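Nudix Hydrolase, RenU (Mycolicibacterium smegmatis, PDB 6UUF) is a magnesium-dependent hydrolase of the Nudix family that probably splits nucleoside diphosphate derivatives, with NADH a likely substrate. Local coordinates at residues L86-T94 with L153-L163. The protein carries 3 engineered substitutions. Numbering follows the deposited sequence.
Sequences LTVRTTVVT and LREVTATIPLL
With CG beside its backbone N (chi1 -57°) and the chain bent again at chi2 and chi3, R89 folds its guanidinium against L163 and the carbonyl of P161. L163, with nearly the same first torsion (chi1 -60°), runs past it in the opposite direction and lays CD2 over the centre of one guanidinium face, 3.6 Å from R89 CZ. At the edge, R89 NH1 donates to P161 O at 3.0 Å in a nearly straight bond (171°). The acceptor lies close to the guanidinium plane, whereas the nitrogen sits well above the carbonyl plane. The same NH1 forms a salt bridge with D113, so carbonyl and carboxylate both hold this one nitrogen and probably limit the rotation of the group. In the Nudix fold, helices pack on both faces of a mixed sheet; here the end of helix 144-158 and the tail after it cover one face of strand 87-98, helix 67-79 the other. A classic beta bulge, R89 and T90 both facing I111, lets these two successive residues point toward the tail, and T90 CG2 meets I160 CD1 at 3.8 Å. Farther along, the nearly antiparallel helix contributes V156, whose CG1 packs on V92 CG2 at 3.9 Å, and L153, whose CD2 lies 3.9 Å from CG2 of T94, a residue with its hydroxyl hydrogen-bonded to T109 and Y107.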
loop_
_atom_site.group_PDB
_atom_site.type_symbol
_atom_site.label_atom_id
_atom_site.label_comp_id
_atom_site.label_asym_id
_atom_site.label_seq_id
_atom_site.Cartn_x
_atom_site.Cartn_y
_atom_site.Cartn_z
ATOM N N LEU A 86 -4.415 -2.231 14.245
ATOM C CA LEU A 86 -3.730 -1.141 13.574
ATOM C C LEU A 86 -4.480 0.165 13.720
ATOM O O LEU A 86 -5.640 0.171 14.105
ATOM C CB LEU A 86 -3.481 -1.501 12.110
ATOM C CG LEU A 86 -4.681 -1.900 11.234
ATOM C CD1 LEU A 86 -5.433 -0.690 10.708
ATOM C CD2 LEU A 86 -4.236 -2.774 10.081
ATOM N N THR A 87 -3.798 1.260 13.401
ATOM C CA THR A 87 -4.368 2.597 13.539
ATOM C C THR A 87 -4.069 3.430 12.307
ATOM O O THR A 87 -2.909 3.696 12.025
ATOM C CB THR A 87 -3.804 3.286 14.794
ATOM O OG1 THR A 87 -4.169 2.513 15.939
ATOM C CG2 THR A 87 -4.380 4.693 14.955
ATOM N N VAL A 88 -5.113 3.837 11.584
ATOM C CA VAL A 88 -4.918 4.551 10.333
ATOM C C VAL A 88 -4.560 5.988 10.671
ATOM O O VAL A 88 -5.218 6.622 11.513
ATOM C CB VAL A 88 -6.168 4.489 9.435
ATOM C CG1 VAL A 88 -6.016 5.416 8.224
ATOM C CG2 VAL A 88 -6.440 3.055 8.979
ATOM N N ARG A 89 -3.525 6.506 10.032
ATOM C CA ARG A 89 -3.021 7.868 10.324
ATOM C C ARG A 89 -3.504 8.855 9.262
ATOM O O ARG A 89 -4.290 9.743 9.552
ATOM C CB ARG A 89 -1.511 7.873 10.408
ATOM C CG ARG A 89 -0.933 6.913 11.430
ATOM C CD ARG A 89 -1.387 7.201 12.850
ATOM N NE ARG A 89 -1.121 8.595 13.235
ATOM C CZ ARG A 89 0.054 9.062 13.640
ATOM N NH1 ARG A 89 1.132 8.278 13.715
ATOM N NH2 ARG A 89 0.158 10.334 13.958
ATOM N N THR A 90 -3.113 8.674 8.022
ATOM C CA THR A 90 -3.598 9.572 6.972
ATOM C C THR A 90 -3.563 8.866 5.603
ATOM O O THR A 90 -3.194 7.697 5.529
ATOM C CB THR A 90 -2.742 10.896 6.962
ATOM O OG1 THR A 90 -3.366 11.906 6.157
ATOM C CG2 THR A 90 -1.363 10.651 6.433
ATOM N N THR A 91 -3.991 9.575 4.551
ATOM C CA THR A 91 -3.958 9.079 3.187
ATOM C C THR A 91 -3.143 10.064 2.356
ATOM O O THR A 91 -3.244 11.267 2.563
ATOM C CB THR A 91 -5.363 9.000 2.588
ATOM O OG1 THR A 91 -5.903 10.318 2.516
ATOM C CG2 THR A 91 -6.289 8.127 3.464
ATOM N N VAL A 92 -2.359 9.547 1.424
ATOM C CA VAL A 92 -1.629 10.335 0.402
ATOM C C VAL A 92 -1.920 9.790 -1.022
ATOM O O VAL A 92 -1.710 8.597 -1.319
ATOM C CB VAL A 92 -0.114 10.218 0.615
ATOM C CG1 VAL A 92 0.625 11.234 -0.253
ATOM C CG2 VAL A 92 0.229 10.416 2.084
ATOM N N VAL A 93 -2.387 10.668 -1.897
ATOM C CA VAL A 93 -2.603 10.312 -3.281
ATOM C C VAL A 93 -1.213 10.255 -3.916
ATOM O O VAL A 93 -0.592 11.290 -4.099
ATOM C CB VAL A 93 -3.505 11.322 -4.001
ATOM C CG1 VAL A 93 -3.704 10.928 -5.448
ATOM C CG2 VAL A 93 -4.859 11.382 -3.335
ATOM N N THR A 94 -0.759 9.037 -4.227
ATOM C CA THR A 94 0.571 8.760 -4.764
ATOM C C THR A 94 0.592 8.547 -6.268
ATOM O O THR A 94 1.659 8.410 -6.838
ATOM C CB THR A 94 1.221 7.543 -4.055
ATOM O OG1 THR A 94 0.247 6.525 -3.825
ATOM C CG2 THR A 94 1.729 7.951 -2.689
ATOM N N LEU A 153 6.632 9.568 0.043
ATOM C CA LEU A 153 6.062 8.935 1.247
ATOM C C LEU A 153 6.944 9.051 2.464
ATOM O O LEU A 153 6.440 9.216 3.567
ATOM C CB LEU A 153 5.758 7.446 1.020
ATOM C CG LEU A 153 4.578 7.263 0.103
ATOM C CD1 LEU A 153 4.512 5.870 -0.467
ATOM C CD2 LEU A 153 3.297 7.602 0.846
ATOM N N ARG A 154 8.261 8.921 2.293
ATOM C CA ARG A 154 9.169 9.109 3.429
ATOM C C ARG A 154 9.091 10.504 4.029
ATOM O O ARG A 154 9.115 10.665 5.260
ATOM C CB ARG A 154 10.588 8.851 2.984
ATOM C CG ARG A 154 10.854 7.392 2.786
ATOM C CD ARG A 154 11.593 6.872 3.983
ATOM N NE ARG A 154 13.014 6.931 3.745
ATOM C CZ ARG A 154 13.941 6.701 4.662
ATOM N NH1 ARG A 154 13.627 6.464 5.945
ATOM N NH2 ARG A 154 15.199 6.734 4.277
ATOM N N GLU A 155 9.026 11.513 3.153
ATOM C CA GLU A 155 8.920 12.909 3.614
ATOM C C GLU A 155 7.627 13.070 4.439
ATOM O O GLU A 155 7.607 13.641 5.521
ATOM C CB GLU A 155 8.958 13.878 2.431
ATOM C CG GLU A 155 10.303 13.896 1.726
ATOM C CD GLU A 155 10.358 14.621 0.381
ATOM O OE1 GLU A 155 9.327 15.105 -0.146
ATOM O OE2 GLU A 155 11.480 14.696 -0.176
ATOM N N VAL A 156 6.555 12.512 3.927
ATOM C CA VAL A 156 5.313 12.487 4.667
ATOM C C VAL A 156 5.407 11.673 5.944
ATOM O O VAL A 156 4.982 12.122 6.983
ATOM C CB VAL A 156 4.159 11.947 3.813
ATOM C CG1 VAL A 156 2.887 11.810 4.634
ATOM C CG2 VAL A 156 3.930 12.879 2.624
ATOM N N THR A 157 5.957 10.483 5.908
ATOM C CA THR A 157 5.980 9.701 7.157
ATOM C C THR A 157 6.770 10.435 8.247
ATOM O O THR A 157 6.416 10.360 9.423
ATOM C CB THR A 157 6.538 8.275 6.950
ATOM O OG1 THR A 157 7.785 8.369 6.289
ATOM C CG2 THR A 157 5.592 7.427 6.091
ATOM N N ALA A 158 7.815 11.171 7.848
ATOM C CA ALA A 158 8.687 11.841 8.810
ATOM C C ALA A 158 7.976 12.977 9.504
ATOM O O ALA A 158 8.409 13.389 10.575
ATOM C CB ALA A 158 9.983 12.340 8.164
ATOM N N THR A 159 6.885 13.479 8.924
ATOM C CA THR A 159 6.085 14.489 9.613
ATOM C C THR A 159 4.976 13.905 10.494
ATOM O O THR A 159 4.242 14.669 11.051
ATOM C CB THR A 159 5.426 15.473 8.641
ATOM O OG1 THR A 159 4.334 14.818 7.986
ATOM C CG2 THR A 159 6.428 16.002 7.586
ATOM N N ILE A 160 4.818 12.585 10.599
ATOM C CA ILE A 160 3.926 12.001 11.606
ATOM C C ILE A 160 4.635 10.868 12.300
ATOM O O ILE A 160 4.615 9.763 11.808
ATOM C CB ILE A 160 2.579 11.458 11.049
ATOM C CG1 ILE A 160 2.718 10.906 9.629
ATOM C CG2 ILE A 160 1.516 12.556 11.072
ATOM C CD1 ILE A 160 1.421 10.357 9.071
ATOM N N PRO A 161 5.257 11.125 13.460
ATOM C CA PRO A 161 5.875 10.002 14.191
ATOM C C PRO A 161 4.869 9.006 14.730
ATOM O O PRO A 161 3.701 9.344 14.944
ATOM C CB PRO A 161 6.568 10.689 15.353
ATOM C CG PRO A 161 5.828 11.995 15.495
ATOM C CD PRO A 161 5.581 12.409 14.095
ATOM N N LEU A 162 5.338 7.781 14.949
ATOM C CA LEU A 162 4.467 6.719 15.421
ATOM C C LEU A 162 3.892 7.113 16.759
ATOM O O LEU A 162 4.498 7.850 17.502
ATOM C CB LEU A 162 5.190 5.367 15.562
ATOM C CG LEU A 162 5.272 4.492 14.309
ATOM C CD1 LEU A 162 6.261 5.087 13.322
ATOM C CD2 LEU A 162 5.677 3.079 14.673
ATOM N N LEU A 163 2.723 6.565 17.045
ATOM C CA LEU A 163 2.011 6.792 18.288
ATOM C C LEU A 163 2.603 6.030 19.450
ATOM O O LEU A 163 3.481 5.193 19.275
ATOM C CB LEU A 163 0.569 6.342 18.096
ATOM C CG LEU A 163 -0.149 7.089 16.994
ATOM C CD1 LEU A 163 -1.612 6.669 16.953
ATOM C CD2 LEU A 163 -0.040 8.591 17.203
#